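Local coordinates for protein iron-only hydrogenase system regulator (Thermotoga maritima, PDB 2NZC) that is of unknown function but probably regulates an iron-only hydrogenase system, at residues 17-20 with 21-25; 56-59 with 60-63. One frame throughout, in Å; residues are numbered along the deposited sequence.

Contact 1: 17-20 with 21-25; sequences REKA and YRQVN
Glu18 and Arg22, one helical turn apart, run side by side in the same direction and meet at their charged ends. Glu18 OE2 lies 3.4 Å from Arg22 NH2 and 3.5 Å from Arg22 NH1, which makes a salt bridge; both hydrogen bonds are weak, and the carboxylate and guanidinium planes stand 88° apart. One carboxylate oxygen is thus shared by two N-H groups at the guanidinium edge, without the coplanar pairing of two oxygens with two nitrogens. The bend of the arginine chain at chi3 (61°) turns the guanidinium back along the helix, and one face rests, off centre, over Lys19 CA, 3.8 Å from Arg22 NH1. The bridge sits on the exposed side of the helix, so its strength is probably moderated by solvent.

Backbone carbonyls are satisfied in the i to i+4 pattern that defines the first turns of an alpha helix, here helix 18-30, the first of the two helices packed on the antiparallel sheet of this ACT-like fold. Arg17 occupies the N-cap position, and its O accepts from Tyr21 N at 3.3 Å. Glu18 O takes Arg22 N at 2.9 Å, Lys19 O takes Gln23 N at 2.9 Å with an N-H...O angle of 169°, and Ala20 O takes Val24 N at 3.1 Å. The guanidinium of Arg17 has its partner before the helix, in a salt bridge of NH2 with Glu15. Ala20 and Val24 belong to the buried side: Val24 CG2 packs 3.4 Å from Ala20 O, while the valine side chain also touches Ile72. Over one face of the Tyr21 ring, toward its rim, lies the amide nitrogen of Asn25, whose OD1 is hydrogen-bonded to Arg38.

Contact 2: 56-59 with 60-63; sequences KTDN and DTIG
Asp58 OD1 is gripped twice by Thr61, by the hydroxyl OG1 at 2.5 Å and by the backbone N at 3.1 Å. The hydroxyl donates on the syn side of the carboxylate, 17° out of its plane; the amide comes in on the anti side, 33° out, in a rather bent bond. Two donors from one residue, arriving from different sides of the oxygen, fix the rotation of the carboxylate. The aspartate reaches them because CG is placed between its own backbone N and carbonyl carbon (chi1 56°), which folds the side chain over the start of the helix.

This is an N-cap: Asp58 precedes helix 59-69, and its side chain accepts the amide of Thr61, which belongs to the first turn. At this end the helix dipole would probably favour the negative charge. The carbonyl of the same residue begins the backbone pattern, Asp58 O accepting from Ile62 N at 3.1 Å in an almost straight bond, and Asn59 O follows by taking Gly63 N at 3.2 Å.

Outside this first shell stands Thr57, the last residue of strand 48-57, whose buried side chain lies against Thr61. Thr57 OG1 lies 3.1 Å from Thr61 CB and 3.2 Å from Thr61 CG2, so the two threonine side chains pack closely, and the Thr57 hydroxyl is hydrogen-bonded to Asp34. Its methyl, Thr57 CG2, approaches Ile62 CB at 4.1 Å. Farther out, Ile62 rests on Tyr8 and Leu10 of strand 6-15, which seats the first turn on the sheet, while Lys56 extends the other way to a salt bridge with Glu45 of the second subunit.

Overall arrangement
From the N terminus, strand 6-15 leads through a short turn into helix 18-30, and contact 1 lies where that helix starts. The chain then runs through strands 35-43 and 48-57 before contact 2, at the passage from strand 48-57 into helix 59-69; strand 75-81 follows. Each contact is a local turn within one continuous stretch, so neither closes a long loop, and the two follow in series without nesting or crossing. The centres of contact 1 and contact 2 are 22 Å apart, on opposite sides of the chain's centre, and their nearest atoms are about 12 Å apart. Each marks a strand-to-helix entry, from strands 6-15 and 48-57, which are neighbours in the sheet.

Contact 1: 17-20 with 21-25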
# COMPACT_ATOMS: atom_id res chain seq x y z
N ARG D 17 9.49 -2.70 18.58
CA ARG D 17 9.27 -3.38 19.85
C ARG D 17 7.78 -3.39 20.22
O ARG D 17 6.95 -2.73 19.57
CB ARG D 17 10.14 -2.77 20.96
CG ARG D 17 9.79 -1.35 21.34
CD ARG D 17 10.76 -0.87 22.38
NE ARG D 17 10.47 0.49 22.80
CZ ARG D 17 11.02 1.58 22.27
NH1 ARG D 17 10.69 2.78 22.72
NH2 ARG D 17 11.90 1.46 21.27
N GLU D 18 7.43 -4.16 21.26
CA GLU D 18 6.04 -4.42 21.61
C GLU D 18 5.25 -3.16 21.97
O GLU D 18 4.24 -2.85 21.31
CB GLU D 18 5.92 -5.48 22.72
CG GLU D 18 6.21 -4.98 24.14
CD GLU D 18 5.44 -5.78 25.20
OE1 GLU D 18 5.14 -6.97 24.95
OE2 GLU D 18 5.14 -5.22 26.30
N LYS D 19 5.73 -2.43 22.99
CA LYS D 19 5.07 -1.23 23.52
C LYS D 19 4.82 -0.17 22.45
O LYS D 19 3.67 0.27 22.27
CB LYS D 19 5.92 -0.63 24.64
CG LYS D 19 5.21 0.37 25.54
CD LYS D 19 6.07 0.66 26.77
CE LYS D 19 5.34 1.48 27.82
NZ LYS D 19 5.16 2.92 27.40
N ALA D 20 5.88 0.23 21.75
CA ALA D 20 5.79 1.27 20.72
C ALA D 20 4.74 0.92 19.68
O ALA D 20 3.89 1.73 19.35
CB ALA D 20 7.14 1.51 20.07
N TYR D 21 4.78 -0.31 19.18
CA TYR D 21 3.81 -0.70 18.19
C TYR D 21 2.38 -0.72 18.75
O TYR D 21 1.46 -0.29 18.08
CB TYR D 21 4.21 -2.01 17.48
CG TYR D 21 3.55 -2.11 16.12
CD1 TYR D 21 2.85 -1.03 15.58
CD2 TYR D 21 3.64 -3.28 15.36
CE1 TYR D 21 2.23 -1.10 14.33
CE2 TYR D 21 3.02 -3.36 14.10
CZ TYR D 21 2.32 -2.26 13.61
OH TYR D 21 1.72 -2.32 12.38
N ARG D 22 2.21 -1.19 19.98
CA ARG D 22 0.91 -1.25 20.65
C ARG D 22 0.28 0.14 20.76
O ARG D 22 -0.88 0.33 20.39
CB ARG D 22 1.03 -1.93 22.01
CG ARG D 22 -0.27 -2.00 22.83
CD ARG D 22 -0.16 -2.89 24.06
NE ARG D 22 0.86 -2.44 25.01
CZ ARG D 22 1.92 -3.16 25.39
NH1 ARG D 22 2.79 -2.64 26.25
NH2 ARG D 22 2.11 -4.39 24.93
N GLN D 23 1.05 1.11 21.24
CA GLN D 23 0.57 2.48 21.42
C GLN D 23 0.21 3.16 20.10
O GLN D 23 -0.80 3.82 20.02
CB GLN D 23 1.58 3.32 22.16
CG GLN D 23 1.76 2.98 23.62
CD GLN D 23 3.08 3.50 24.11
OE1 GLN D 23 4.10 3.33 23.44
NE2 GLN D 23 3.08 4.14 25.27
N VAL D 24 1.05 3.01 19.07
CA VAL D 24 0.72 3.54 17.75
C VAL D 24 -0.60 2.93 17.24
O VAL D 24 -1.48 3.67 16.77
CB VAL D 24 1.87 3.33 16.70
CG1 VAL D 24 1.43 3.74 15.29
CG2 VAL D 24 3.10 4.12 17.09
N ASN D 25 -0.74 1.61 17.36
CA ASN D 25 -1.96 0.93 16.93
C ASN D 25 -3.21 1.36 17.68
O ASN D 25 -4.27 1.50 17.08
CB ASN D 25 -1.82 -0.60 17.03
CG ASN D 25 -0.99 -1.17 15.93
OD1 ASN D 25 -1.00 -0.68 14.80
ND2 ASN D 25 -0.23 -2.22 16.24

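Contact 2: 56-59 with 60-63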
# COMPACT_ATOMS: atom_id res chain seq x y z
N LYS D 56 -8.18 12.35 5.38
CA LYS D 56 -8.90 13.56 4.99
C LYS D 56 -9.62 14.03 6.24
O LYS D 56 -10.54 13.39 6.71
CB LYS D 56 -9.87 13.31 3.85
CG LYS D 56 -10.44 14.62 3.27
CD LYS D 56 -11.50 14.36 2.24
CE LYS D 56 -12.15 15.65 1.79
NZ LYS D 56 -13.53 15.36 1.31
N THR D 57 -9.16 15.13 6.82
CA THR D 57 -9.65 15.49 8.14
C THR D 57 -9.52 16.98 8.43
O THR D 57 -9.13 17.77 7.57
CB THR D 57 -9.01 14.61 9.25
OG1 THR D 57 -9.81 14.71 10.43
CG2 THR D 57 -7.60 15.03 9.54
N ASP D 58 -9.87 17.38 9.65
CA ASP D 58 -9.85 18.82 9.92
C ASP D 58 -8.61 19.18 10.74
O ASP D 58 -7.77 18.31 11.04
CB ASP D 58 -11.17 19.28 10.54
CG ASP D 58 -11.52 18.54 11.79
OD1 ASP D 58 -10.65 17.82 12.30
OD2 ASP D 58 -12.66 18.70 12.29
N ASN D 59 -8.47 20.46 11.06
CA ASN D 59 -7.29 20.93 11.75
C ASN D 59 -7.16 20.36 13.15
O ASN D 59 -6.07 19.94 13.54
CB ASN D 59 -7.31 22.46 11.83
CG ASN D 59 -6.48 23.09 10.75
OD1 ASN D 59 -6.45 22.60 9.61
ND2 ASN D 59 -5.78 24.19 11.09
N ASP D 60 -8.27 20.38 13.90
CA ASP D 60 -8.33 19.83 15.27
C ASP D 60 -7.81 18.40 15.27
O ASP D 60 -7.05 18.00 16.14
CB ASP D 60 -9.77 19.80 15.84
CG ASP D 60 -10.38 21.14 16.03
OD1 ASP D 60 -9.65 22.15 16.05
OD2 ASP D 60 -11.61 21.20 16.19
N THR D 61 -8.21 17.63 14.27
CA THR D 61 -7.96 16.20 14.26
C THR D 61 -6.51 15.85 13.89
O THR D 61 -5.87 15.09 14.60
CB THR D 61 -8.96 15.46 13.33
OG1 THR D 61 -10.31 15.78 13.73
CG2 THR D 61 -8.78 13.97 13.42
N ILE D 62 -5.99 16.41 12.80
CA ILE D 62 -4.58 16.14 12.41
C ILE D 62 -3.60 16.54 13.53
O ILE D 62 -2.65 15.82 13.85
CB ILE D 62 -4.24 16.77 11.02
CG1 ILE D 62 -3.03 16.11 10.38
CG2 ILE D 62 -4.12 18.30 11.09
CD1 ILE D 62 -3.31 14.65 10.01
N GLY D 63 -3.88 17.68 14.15
CA GLY D 63 -3.10 18.21 15.28
C GLY D 63 -3.11 17.31 16.50
O GLY D 63 -2.07 17.08 17.12